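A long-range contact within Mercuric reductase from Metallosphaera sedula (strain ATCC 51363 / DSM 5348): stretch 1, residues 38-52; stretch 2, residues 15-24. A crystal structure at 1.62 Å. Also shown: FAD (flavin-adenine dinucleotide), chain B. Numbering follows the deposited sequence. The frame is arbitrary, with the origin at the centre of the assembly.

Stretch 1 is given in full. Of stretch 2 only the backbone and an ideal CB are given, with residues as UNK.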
# COMPACT_ATOMS: atom_id res chain seq x y z
N GLY A 38 10.92 17.95 28.62
CA GLY A 38 11.02 18.20 30.06
C GLY A 38 10.14 19.32 30.60
O GLY A 38 10.37 19.85 31.66
N VAL A 39 9.09 19.67 29.88
CA VAL A 39 8.17 20.72 30.27
C VAL A 39 6.75 20.17 30.48
O VAL A 39 6.22 19.43 29.64
CB VAL A 39 8.15 21.84 29.14
CG1 VAL A 39 7.00 22.81 29.36
CG2 VAL A 39 9.50 22.58 29.06
N LYS A 40 6.12 20.58 31.56
CA LYS A 40 4.75 20.31 31.84
C LYS A 40 3.91 21.49 31.31
O LYS A 40 3.84 22.57 31.89
CB LYS A 40 4.51 20.16 33.32
CG LYS A 40 3.09 19.78 33.63
CD LYS A 40 2.87 19.91 35.12
CE LYS A 40 1.43 19.75 35.46
NZ LYS A 40 1.33 19.65 36.94
N PRO A 41 3.21 21.27 30.18
CA PRO A 41 2.47 22.39 29.64
C PRO A 41 1.14 22.56 30.22
O PRO A 41 0.56 21.63 30.82
CB PRO A 41 2.29 22.00 28.14
CG PRO A 41 2.33 20.50 28.13
CD PRO A 41 3.15 20.05 29.35
N VAL A 42 0.54 23.73 30.02
CA VAL A 42 -0.84 23.92 30.30
C VAL A 42 -1.53 23.65 28.94
O VAL A 42 -1.10 24.16 27.92
CB VAL A 42 -1.16 25.37 30.73
CG1 VAL A 42 -2.63 25.49 30.97
CG2 VAL A 42 -0.36 25.76 31.95
N LEU A 43 -2.56 22.84 28.95
CA LEU A 43 -3.31 22.47 27.72
C LEU A 43 -4.74 22.89 27.89
O LEU A 43 -5.44 22.47 28.88
CB LEU A 43 -3.21 20.94 27.52
CG LEU A 43 -4.01 20.37 26.33
CD1 LEU A 43 -3.47 20.90 25.05
CD2 LEU A 43 -3.87 18.86 26.36
N ILE A 44 -5.19 23.82 27.04
CA ILE A 44 -6.49 24.37 27.18
C ILE A 44 -7.33 24.02 26.00
O ILE A 44 -6.91 24.31 24.90
CB ILE A 44 -6.39 25.91 27.27
CG1 ILE A 44 -5.44 26.33 28.33
CG2 ILE A 44 -7.80 26.55 27.51
CD1 ILE A 44 -4.96 27.78 28.39
N GLY A 45 -8.51 23.43 26.15
CA GLY A 45 -9.33 23.14 25.07
C GLY A 45 -10.81 23.16 25.41
O GLY A 45 -11.19 23.11 26.59
N LYS A 46 -11.62 23.23 24.40
CA LYS A 46 -13.02 22.99 24.69
C LYS A 46 -13.56 21.96 23.78
O LYS A 46 -12.95 21.66 22.78
CB LYS A 46 -13.72 24.30 24.60
CG LYS A 46 -13.77 24.82 23.22
CD LYS A 46 -14.37 26.17 23.27
CE LYS A 46 -14.13 26.82 21.97
NZ LYS A 46 -15.23 26.44 21.10
N GLY A 47 -14.70 21.41 24.09
CA GLY A 47 -15.21 20.41 23.18
C GLY A 47 -14.63 19.03 23.52
O GLY A 47 -13.94 18.81 24.54
N GLU A 48 -15.02 18.04 22.70
CA GLU A 48 -14.57 16.68 22.92
C GLU A 48 -13.05 16.55 22.86
O GLU A 48 -12.38 17.05 21.94
CB GLU A 48 -15.26 15.69 21.96
CG GLU A 48 -16.77 15.71 22.01
CD GLU A 48 -17.48 14.68 21.14
OE1 GLU A 48 -18.09 13.79 21.75
OE2 GLU A 48 -17.50 14.80 19.87
N ILE A 49 -12.46 15.81 23.78
CA ILE A 49 -11.04 15.55 23.77
C ILE A 49 -10.66 14.82 22.45
O ILE A 49 -11.36 13.98 21.94
CB ILE A 49 -10.65 14.61 24.98
CG1 ILE A 49 -10.95 15.30 26.34
CG2 ILE A 49 -9.21 14.34 25.01
CD1 ILE A 49 -9.98 16.41 26.60
N GLY A 50 -9.56 15.26 21.86
CA GLY A 50 -9.10 14.70 20.59
C GLY A 50 -9.53 15.47 19.39
O GLY A 50 -8.96 15.29 18.31
N GLY A 51 -10.39 16.46 19.54
CA GLY A 51 -10.72 17.30 18.43
C GLY A 51 -11.40 16.65 17.26
O GLY A 51 -12.27 15.79 17.47
N THR A 52 -11.15 17.12 16.05
CA THR A 52 -11.94 16.76 14.92
C THR A 52 -11.71 15.35 14.42
O THR A 52 -12.70 14.66 14.12
CB THR A 52 -11.63 17.75 13.77
OG1 THR A 52 -12.10 19.07 14.20
CG2 THR A 52 -12.34 17.36 12.49
N UNK A 15 5.43 33.07 34.99
CA UNK A 15 4.56 32.59 33.93
C UNK A 15 4.80 31.06 33.78
O UNK A 15 5.86 30.56 34.12
CB UNK A 15 4.83 33.34 32.62
N UNK A 16 3.82 30.34 33.31
CA UNK A 16 4.08 28.99 32.79
C UNK A 16 5.13 29.00 31.66
O UNK A 16 5.20 29.91 30.84
CB UNK A 16 2.78 28.37 32.28
N UNK A 17 5.86 27.90 31.44
CA UNK A 17 6.75 27.84 30.33
C UNK A 17 6.06 27.73 28.96
O UNK A 17 6.52 28.27 28.01
CB UNK A 17 7.70 26.65 30.53
N UNK A 18 4.92 27.04 28.96
CA UNK A 18 4.19 26.79 27.72
C UNK A 18 2.72 26.57 27.95
O UNK A 18 2.30 25.75 28.81
CB UNK A 18 4.78 25.58 26.99
N UNK A 19 1.93 27.26 27.13
CA UNK A 19 0.50 27.00 27.05
C UNK A 19 0.14 26.62 25.62
O UNK A 19 0.56 27.29 24.67
CB UNK A 19 -0.31 28.22 27.51
N UNK A 20 -0.70 25.58 25.53
CA UNK A 20 -1.19 25.07 24.26
C UNK A 20 -2.64 25.27 24.14
O UNK A 20 -3.38 24.86 25.07
CB UNK A 20 -0.86 23.59 24.09
N UNK A 21 -3.09 25.93 23.10
CA UNK A 21 -4.50 26.25 22.92
C UNK A 21 -5.11 25.33 21.90
O UNK A 21 -4.89 25.47 20.70
CB UNK A 21 -4.69 27.71 22.50
N UNK A 22 -5.93 24.41 22.38
CA UNK A 22 -6.63 23.40 21.57
C UNK A 22 -6.05 21.99 21.83
O UNK A 22 -4.85 21.83 21.98
CB UNK A 22 -6.52 23.75 20.08
N UNK A 23 -6.96 21.00 21.92
CA UNK A 23 -6.54 19.63 22.27
C UNK A 23 -6.97 18.54 21.25
O UNK A 23 -7.54 17.50 21.58
CB UNK A 23 -7.11 19.28 23.64
N UNK A 24 -6.87 18.96 19.99
CA UNK A 24 -6.92 18.06 18.84
C UNK A 24 -5.55 17.47 18.52
O UNK A 24 -4.64 17.40 19.34
CB UNK A 24 -7.46 18.80 17.62
PA FAD B . -8.69 20.48 15.85
O1A FAD B . -8.49 19.01 16.13
O2A FAD B . -10.06 21.01 15.50
O5B FAD B . -8.14 21.31 17.11
C5B FAD B . -8.94 22.32 17.72
C4B FAD B . -9.35 21.88 19.12
O4B FAD B . -9.00 22.89 20.07
C3B FAD B . -10.85 21.65 19.22
O3B FAD B . -11.11 20.29 19.58
C2B FAD B . -11.35 22.59 20.29
O2B FAD B . -11.95 21.84 21.35
C1B FAD B . -10.14 23.34 20.80
N9A FAD B . -10.33 24.80 20.58
C8A FAD B . -10.66 25.38 19.42
N7A FAD B . -10.75 26.73 19.55
C5A FAD B . -10.48 27.03 20.83
C6A FAD B . -10.39 28.26 21.65
N6A FAD B . -10.64 29.48 21.11
N1A FAD B . -10.07 28.13 22.96
C2A FAD B . -9.83 26.93 23.51
N3A FAD B . -9.88 25.77 22.83
C4A FAD B . -10.19 25.75 21.51
N1 FAD B . -7.44 14.41 7.64
C2 FAD B . -6.69 13.36 7.24
O2 FAD B . -5.44 13.46 7.27
N3 FAD B . -7.23 12.20 6.82
C4 FAD B . -8.55 12.01 6.76
O4 FAD B . -9.03 10.92 6.36
C4X FAD B . -9.45 13.12 7.18
N5 FAD B . -10.79 13.01 7.15
C5X FAD B . -11.58 14.04 7.54
C6 FAD B . -12.96 13.90 7.50
C7 FAD B . -13.78 14.95 7.90
C7M FAD B . -15.28 14.80 7.85
C8 FAD B . -13.17 16.23 8.36
C8M FAD B . -14.06 17.37 8.79
C9 FAD B . -11.79 16.37 8.40
C9A FAD B . -10.98 15.32 8.01
N10 FAD B . -9.58 15.45 8.04
C10 FAD B . -8.79 14.36 7.63
C1' FAD B . -8.95 16.70 8.50
C2' FAD B . -8.44 16.52 9.93
O2' FAD B . -9.50 16.01 10.75
C3' FAD B . -7.95 17.84 10.50
O3' FAD B . -7.01 18.44 9.59
C4' FAD B . -7.28 17.64 11.85
O4' FAD B . -8.27 17.23 12.81
C5' FAD B . -6.61 18.92 12.33
O5' FAD B . -6.50 18.89 13.76
P FAD B . -6.21 20.25 14.58
O1P FAD B . -5.77 19.87 15.97
O2P FAD B . -5.34 21.14 13.73
O3P FAD B . -7.67 20.91 14.68

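The middle of each segment, 18-21 and 42-45, forms parallel strands, so there the backbone sets the register before any side chain is chosen.

Position 15 has nothing of stretch 1 within reach of its CB, so this contact leaves it free; it is Met15. At position 16 the CB points toward stretch 1 and lies 4.1 Å from Val42 CG2. A flat or modest apolar group would suit. The residue is His16, which lays a ring face on the methyl, Val42 CG2 standing 3.4 Å from the ring centroid.

Position 17 also points toward stretch 1, its CB 4.1 Å from Val39 CG1, with open space beyond. A long chain with an aliphatic stem and a polar end fits, and so would smaller apolar groups. Lys17 rests its CD 3.9 Å from Val39 CG2 and leads its end away.

Position 18 points sideways, between Val39 and Pro41, and a branched apolar residue is the natural choice. Leu18 brings CD2 to 4.1 Å from Pro41 CB, while its O accepts from Val42 N at 2.9 Å.

Position 19 pairs with Val42 and shares its face of the sheet. Several apolar residues might serve; Ala19 is the small answer, its CB 4.4 Å from Val42 CB.

Position 20 points to the other face, with Leu43, its CB 3.9 Å from Leu43 CD1. A beta-branched aliphatic residue suits both strand and surface. Ile20 sets CG2 3.6 Å from Leu43 CD1 and CD1 3.7 Å from Pro41 CB; its N donates to Val42 O (2.8 Å) and its O accepts from Ile44 N (2.9 Å).

Position 21 returns to the face of Ile44 and asks for an aliphatic chain long enough to reach it. Ile21 does so, CD1 to CD1 of Ile44 at 3.8 Å.

Position 22 has phi/psi of 110/139, where a CB would jam against the preceding carbonyl O. Gly22 is called for, and its N donates to Ile44 O at 2.7 Å.

Position 23 points toward a slot between Gly45 and Ile49, with the carbonyl of Gly47 at its end. A flat ring fits, ideally one carrying a donor. Tyr23 is sandwiched: Gly45 CA and Ile49 CD1 each lie 3.6 Å from its ring centroid, over opposite faces, and its OH donates to Gly47 O at 2.6 Å. A side chain on Gly45 would strike this ring.

At position 24 a CB would fall 1.8 Å from FAD O1A, so glycine is required. Gly24 sets its CA 3.5 Å from Gly50 O, a CA-H...O contact.

Stretch 2, residues 15-24: MHKLAIIGYG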
# COMPACT_ATOMS: atom_id res chain seq x y z
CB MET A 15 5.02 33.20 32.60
CG MET A 15 4.94 34.65 32.59
SD MET A 15 4.93 35.24 30.92
CE MET A 15 4.88 37.03 31.21
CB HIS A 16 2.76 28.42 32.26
CG HIS A 16 1.75 28.24 33.29
ND1 HIS A 16 1.75 27.19 34.18
CD2 HIS A 16 0.67 28.98 33.59
CE1 HIS A 16 0.71 27.29 34.99
NE2 HIS A 16 0.04 28.37 34.65
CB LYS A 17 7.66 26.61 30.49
CG LYS A 17 8.63 26.71 31.69
CD LYS A 17 9.54 25.50 31.66
CE LYS A 17 10.13 25.21 33.01
NZ LYS A 17 11.10 26.31 33.24
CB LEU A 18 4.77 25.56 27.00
CG LEU A 18 4.02 25.10 25.74
CD1 LEU A 18 4.33 26.07 24.69
CD2 LEU A 18 4.54 23.73 25.23
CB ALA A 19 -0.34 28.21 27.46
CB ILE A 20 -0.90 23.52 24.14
CG1 ILE A 20 0.56 23.26 24.23
CG2 ILE A 20 -1.45 22.95 22.82
CD1 ILE A 20 0.91 21.84 24.66
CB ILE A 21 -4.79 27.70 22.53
CG1 ILE A 21 -3.88 28.68 23.32
CG2 ILE A 21 -6.26 27.97 22.62
CD1 ILE A 21 -4.15 28.73 24.75
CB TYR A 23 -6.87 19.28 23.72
CG TYR A 23 -8.24 19.41 24.26
CD1 TYR A 23 -9.41 19.29 23.50
CD2 TYR A 23 -8.37 19.71 25.63
CE1 TYR A 23 -10.66 19.35 24.09
CE2 TYR A 23 -9.64 19.77 26.20
CZ TYR A 23 -10.78 19.65 25.45
OH TYR A 23 -12.04 19.74 26.02
O HOH W 1 4.08 25.22 31.30
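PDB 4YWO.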